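Local coordinates for envelopment polyprotein (Bovine Schmallenberg virus BH80/Germany/2011, PDB 7A56) that probably drives fusion of the viral envelope with a host membrane during entry, as a class II fusion glycoprotein in its trimeric postfusion form, at residues T121-E133 with R291-Y304. Numbering follows the deposited sequence.
Sequences TGPTIGINAKHEE and RKDVILRRCFDNSY
Pro123 to Glu133 runs roughly antiparallel to Arg291 to Tyr304: the axes of strands 124-133 and 293-296 approach to 9.0 Å at 142°, a spacing consistent with packing through side chains rather than backbone pairing. At one end the Glu133 carboxylate grips Lys292 twice: OE1 takes the backbone N through its syn lone pair (2.8 Å), and OE2 forms a salt bridge with Lys292 NZ (3.0 Å), which approaches on the syn side, 24° out of the carboxylate plane. Lys292 NZ is also hydrogen-bonded to Cys162 O. Next, Val294 CG2 lies over one face of the His131 ring, 3.7 Å from its centroid, a CH-pi contact. Leu296 CD2 then meets both Ala129 CB and Ile127 CG2. This is packing between two beta layers of an elongated class II fusion protein: strand 293-296 pairs with 281-285, whereas 98-134 pairs with 172-183. The Cys179-Cys299 disulfide ties the loop after the corner at Arg297 to strand 172-183, Cys299 CB packing on Ile127 CG2. Asn302, with CG anti to its N (chi1 -171°), extends ND2 to Gly122 O (3.0 Å) and Thr124 OG1 (2.9 Å), both near its amide plane, which should fix the amide's rotation; Thr124 OG1 is also hydrogen-bonded to Asp181 OD2. Pro123 CD sits over the Tyr304 ring, 3.6 Å from the centroid.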
loop_
_atom_site.group_PDB
_atom_site.type_symbol
_atom_site.label_atom_id
_atom_site.label_comp_id
_atom_site.label_asym_id
_atom_site.label_seq_id
_atom_site.Cartn_x
_atom_site.Cartn_y
_atom_site.Cartn_z
ATOM N N THR A 121 -2.180 26.108 -0.153
ATOM C CA THR A 121 -2.799 26.400 -1.446
ATOM C C THR A 121 -4.229 26.869 -1.182
ATOM O O THR A 121 -4.748 26.783 -0.058
ATOM C CB THR A 121 -2.734 25.187 -2.444
ATOM O OG1 THR A 121 -3.040 25.623 -3.782
ATOM C CG2 THR A 121 -3.721 24.002 -2.070
ATOM N N GLY A 122 -4.837 27.408 -2.235
ATOM C CA GLY A 122 -6.187 27.919 -2.243
ATOM C C GLY A 122 -6.405 28.613 -3.583
ATOM O O GLY A 122 -5.555 28.543 -4.468
ATOM N N PRO A 123 -7.540 29.265 -3.775
ATOM C CA PRO A 123 -7.846 29.814 -5.109
ATOM C C PRO A 123 -7.064 31.088 -5.389
ATOM O O PRO A 123 -6.681 31.828 -4.483
ATOM C CB PRO A 123 -9.339 30.127 -5.014
ATOM C CG PRO A 123 -9.495 30.498 -3.492
ATOM C CD PRO A 123 -8.616 29.520 -2.794
ATOM N N THR A 124 -6.916 31.383 -6.679
ATOM C CA THR A 124 -6.261 32.625 -7.055
ATOM C C THR A 124 -7.266 33.761 -6.983
ATOM O O THR A 124 -8.396 33.650 -7.471
ATOM C CB THR A 124 -5.642 32.499 -8.440
ATOM O OG1 THR A 124 -4.595 31.526 -8.361
ATOM C CG2 THR A 124 -5.059 33.833 -8.928
ATOM N N ILE A 125 -6.847 34.840 -6.341
ATOM C CA ILE A 125 -7.665 36.017 -6.087
ATOM C C ILE A 125 -7.069 37.281 -6.663
ATOM O O ILE A 125 -7.633 38.356 -6.454
ATOM C CB ILE A 125 -7.892 36.203 -4.588
ATOM C CG1 ILE A 125 -6.553 36.468 -3.880
ATOM C CG2 ILE A 125 -8.530 34.898 -4.067
ATOM C CD1 ILE A 125 -6.726 36.915 -2.469
ATOM N N GLY A 126 -5.920 37.193 -7.311
ATOM C CA GLY A 126 -5.315 38.394 -7.875
ATOM C C GLY A 126 -4.007 38.007 -8.511
ATOM O O GLY A 126 -3.577 36.869 -8.412
ATOM N N ILE A 127 -3.394 38.977 -9.219
ATOM C CA ILE A 127 -2.099 38.748 -9.866
ATOM C C ILE A 127 -1.171 39.891 -9.516
ATOM O O ILE A 127 -1.467 41.052 -9.847
ATOM C CB ILE A 127 -2.214 38.664 -11.411
ATOM C CG1 ILE A 127 -3.258 37.601 -11.797
ATOM C CG2 ILE A 127 -0.835 38.418 -12.030
ATOM C CD1 ILE A 127 -3.515 37.484 -13.334
ATOM N N ASN A 128 -0.012 39.575 -8.940
ATOM C CA ASN A 128 1.079 40.552 -8.895
ATOM C C ASN A 128 1.770 40.568 -10.251
ATOM O O ASN A 128 2.148 39.512 -10.758
ATOM C CB ASN A 128 2.116 40.197 -7.841
ATOM C CG ASN A 128 1.656 40.511 -6.426
ATOM O OD1 ASN A 128 1.270 41.625 -6.115
ATOM N ND2 ASN A 128 1.736 39.536 -5.566
ATOM N N ALA A 129 1.958 41.760 -10.831
ATOM C CA ALA A 129 2.473 41.881 -12.203
ATOM C C ALA A 129 3.456 43.052 -12.328
ATOM O O ALA A 129 3.349 44.066 -11.633
ATOM C CB ALA A 129 1.337 42.086 -13.256
ATOM N N LYS A 130 4.426 42.887 -13.217
ATOM C CA LYS A 130 5.263 43.989 -13.674
ATOM C C LYS A 130 5.291 43.974 -15.196
ATOM O O LYS A 130 5.177 42.914 -15.801
ATOM C CB LYS A 130 6.690 43.893 -13.141
ATOM C CG LYS A 130 6.747 43.505 -11.667
ATOM C CD LYS A 130 8.031 44.025 -11.084
ATOM C CE LYS A 130 8.251 43.574 -9.646
ATOM N NZ LYS A 130 9.656 43.927 -9.297
ATOM N N HIS A 131 5.457 45.152 -15.814
ATOM C CA HIS A 131 5.626 45.139 -17.272
ATOM C C HIS A 131 6.387 46.372 -17.714
ATOM O O HIS A 131 6.449 47.391 -17.006
ATOM C CB HIS A 131 4.286 45.059 -18.030
ATOM C CG HIS A 131 3.525 46.342 -18.018
ATOM N ND1 HIS A 131 2.727 46.719 -16.959
ATOM C CD2 HIS A 131 3.444 47.351 -18.928
ATOM C CE1 HIS A 131 2.179 47.895 -17.215
ATOM N NE2 HIS A 131 2.597 48.300 -18.407
ATOM N N GLU A 132 6.987 46.264 -18.900
ATOM C CA GLU A 132 7.645 47.386 -19.558
ATOM C C GLU A 132 7.374 47.315 -21.059
ATOM O O GLU A 132 7.007 46.271 -21.601
ATOM C CB GLU A 132 9.160 47.381 -19.355
ATOM C CG GLU A 132 9.622 47.007 -17.983
ATOM C CD GLU A 132 10.064 48.182 -17.152
ATOM O OE1 GLU A 132 10.695 47.930 -16.092
ATOM O OE2 GLU A 132 9.771 49.344 -17.539
ATOM N N GLU A 133 7.611 48.414 -21.743
ATOM C CA GLU A 133 7.633 48.341 -23.200
ATOM C C GLU A 133 8.824 49.120 -23.714
ATOM O O GLU A 133 9.295 50.041 -23.054
ATOM C CB GLU A 133 6.333 48.850 -23.864
ATOM C CG GLU A 133 6.022 50.282 -23.757
ATOM C CD GLU A 133 4.725 50.622 -24.510
ATOM O OE1 GLU A 133 3.646 50.365 -23.942
ATOM O OE2 GLU A 133 4.774 51.111 -25.664
ATOM N N ARG A 291 1.576 54.735 -23.825
ATOM C CA ARG A 291 1.932 53.351 -23.549
ATOM C C ARG A 291 0.722 52.445 -23.711
ATOM O O ARG A 291 -0.412 52.871 -23.462
ATOM C CB ARG A 291 2.491 53.225 -22.125
ATOM C CG ARG A 291 3.946 53.616 -22.043
ATOM C CD ARG A 291 4.409 53.819 -20.607
ATOM N NE ARG A 291 5.832 54.170 -20.588
ATOM C CZ ARG A 291 6.345 55.330 -21.023
ATOM N NH1 ARG A 291 5.564 56.287 -21.530
ATOM N NH2 ARG A 291 7.658 55.537 -20.960
ATOM N N LYS A 292 0.963 51.217 -24.200
ATOM C CA LYS A 292 -0.085 50.199 -24.312
ATOM C C LYS A 292 -0.587 49.764 -22.935
ATOM O O LYS A 292 0.148 49.816 -21.943
ATOM C CB LYS A 292 0.436 48.969 -25.090
ATOM C CG LYS A 292 0.928 49.413 -26.533
ATOM C CD LYS A 292 2.188 48.595 -26.965
ATOM C CE LYS A 292 2.867 49.312 -28.183
ATOM N NZ LYS A 292 2.963 50.770 -28.014
ATOM N N ASP A 293 -1.856 49.343 -22.882
ATOM C CA ASP A 293 -2.413 48.699 -21.672
ATOM C C ASP A 293 -2.239 47.205 -21.757
ATOM O O ASP A 293 -2.658 46.589 -22.738
ATOM C CB ASP A 293 -3.897 49.014 -21.493
ATOM C CG ASP A 293 -4.191 50.499 -21.449
ATOM O OD1 ASP A 293 -3.489 51.267 -20.756
ATOM O OD2 ASP A 293 -5.153 50.926 -22.120
ATOM N N VAL A 294 -1.692 46.607 -20.684
ATOM C CA VAL A 294 -1.516 45.168 -20.571
ATOM C C VAL A 294 -2.818 44.562 -20.077
ATOM O O VAL A 294 -3.390 45.041 -19.091
ATOM C CB VAL A 294 -0.351 44.860 -19.618
ATOM C CG1 VAL A 294 -0.298 43.391 -19.240
ATOM C CG2 VAL A 294 0.974 45.307 -20.286
ATOM N N ILE A 295 -3.325 43.552 -20.793
ATOM C CA ILE A 295 -4.514 42.819 -20.353
ATOM C C ILE A 295 -4.035 41.455 -19.905
ATOM O O ILE A 295 -3.444 40.713 -20.694
ATOM C CB ILE A 295 -5.584 42.712 -21.452
ATOM C CG1 ILE A 295 -5.708 44.037 -22.266
ATOM C CG2 ILE A 295 -6.962 42.186 -20.826
ATOM C CD1 ILE A 295 -6.500 45.094 -21.611
ATOM N N LEU A 296 -4.188 41.142 -18.608
ATOM C CA LEU A 296 -3.648 39.926 -18.045
ATOM C C LEU A 296 -4.830 39.204 -17.393
ATOM O O LEU A 296 -5.356 39.676 -16.384
ATOM C CB LEU A 296 -2.542 40.263 -17.049
ATOM C CG LEU A 296 -1.514 39.198 -16.750
ATOM C CD1 LEU A 296 -0.706 38.980 -18.037
ATOM C CD2 LEU A 296 -0.641 39.767 -15.662
ATOM N N ARG A 297 -5.320 38.139 -18.036
ATOM C CA ARG A 297 -6.521 37.472 -17.543
ATOM C C ARG A 297 -6.191 36.235 -16.731
ATOM O O ARG A 297 -7.092 35.682 -16.082
ATOM C CB ARG A 297 -7.446 37.066 -18.693
ATOM C CG ARG A 297 -8.058 38.248 -19.469
ATOM C CD ARG A 297 -8.464 37.796 -20.903
ATOM N NE ARG A 297 -8.962 38.980 -21.637
ATOM C CZ ARG A 297 -10.231 39.426 -21.641
ATOM N NH1 ARG A 297 -11.203 38.777 -20.998
ATOM N NH2 ARG A 297 -10.535 40.544 -22.301
ATOM N N ARG A 298 -4.943 35.784 -16.767
ATOM C CA ARG A 298 -4.541 34.667 -15.931
ATOM C C ARG A 298 -3.025 34.670 -15.928
ATOM O O ARG A 298 -2.414 35.036 -16.922
ATOM C CB ARG A 298 -5.096 33.314 -16.431
ATOM C CG ARG A 298 -5.009 32.168 -15.404
ATOM C CD ARG A 298 -5.747 30.930 -15.912
ATOM N NE ARG A 298 -4.995 30.309 -16.993
ATOM C CZ ARG A 298 -5.532 29.626 -18.007
ATOM N NH1 ARG A 298 -6.858 29.464 -18.069
ATOM N NH2 ARG A 298 -4.742 29.151 -18.979
ATOM N N CYS A 299 -2.427 34.318 -14.787
ATOM C CA CYS A 299 -0.976 34.159 -14.738
ATOM C C CYS A 299 -0.608 32.688 -14.704
ATOM O O CYS A 299 -0.289 32.075 -15.742
ATOM C CB CYS A 299 -0.376 34.912 -13.524
ATOM S SG CYS A 299 1.452 34.831 -13.480
ATOM N N PHE A 300 -0.650 32.082 -13.499
ATOM C CA PHE A 300 -0.461 30.650 -13.428
ATOM C C PHE A 300 -1.753 29.935 -13.815
ATOM O O PHE A 300 -2.841 30.488 -13.688
ATOM C CB PHE A 300 -0.144 30.182 -11.983
ATOM C CG PHE A 300 1.126 30.776 -11.343
ATOM C CD1 PHE A 300 2.274 31.030 -12.084
ATOM C CD2 PHE A 300 1.181 30.953 -9.954
ATOM C CE1 PHE A 300 3.444 31.533 -11.470
ATOM C CE2 PHE A 300 2.348 31.474 -9.337
ATOM C CZ PHE A 300 3.476 31.733 -10.081
ATOM N N ASP A 301 -1.637 28.641 -14.138
ATOM C CA ASP A 301 -2.764 27.723 -13.992
ATOM C C ASP A 301 -2.967 27.392 -12.513
ATOM O O ASP A 301 -1.998 27.253 -11.772
ATOM C CB ASP A 301 -2.514 26.402 -14.728
ATOM C CG ASP A 301 -2.389 26.578 -16.255
ATOM O OD1 ASP A 301 -3.347 27.104 -16.852
ATOM O OD2 ASP A 301 -1.367 26.132 -16.834
ATOM N N ASN A 302 -4.222 27.279 -12.069
ATOM C CA ASN A 302 -4.485 26.918 -10.661
ATOM C C ASN A 302 -5.625 25.920 -10.647
ATOM O O ASN A 302 -6.726 26.235 -11.089
ATOM C CB ASN A 302 -4.845 28.124 -9.779
ATOM C CG ASN A 302 -4.898 27.772 -8.253
ATOM O OD1 ASN A 302 -4.870 26.574 -7.857
ATOM N ND2 ASN A 302 -4.925 28.798 -7.414
ATOM N N SER A 303 -5.376 24.738 -10.128
ATOM C CA SER A 303 -6.384 23.683 -10.124
ATOM C C SER A 303 -6.959 23.446 -8.722
ATOM O O SER A 303 -7.249 22.314 -8.345
ATOM C CB SER A 303 -5.788 22.401 -10.723
ATOM O OG SER A 303 -6.821 21.437 -10.923
ATOM N N TYR A 304 -7.186 24.529 -7.971
ATOM C CA TYR A 304 -7.691 24.488 -6.590
ATOM C C TYR A 304 -9.032 23.774 -6.475
ATOM O O TYR A 304 -9.340 23.162 -5.432
ATOM C CB TYR A 304 -7.840 25.926 -6.059
ATOM C CG TYR A 304 -8.547 25.989 -4.750
ATOM C CD1 TYR A 304 -7.941 25.459 -3.615
ATOM C CD2 TYR A 304 -9.858 26.504 -4.647
ATOM C CE1 TYR A 304 -8.591 25.477 -2.370
ATOM C CE2 TYR A 304 -10.522 26.539 -3.415
ATOM C CZ TYR A 304 -9.874 25.988 -2.268
ATOM O OH TYR A 304 -10.478 25.941 -1.007
HETATM O O HOH W 1 -4.069 24.624 -6.133
HETATM O O HOH W 2 0.768 50.550 -19.177
HETATM O O HOH W 3 2.885 49.579 -21.559
#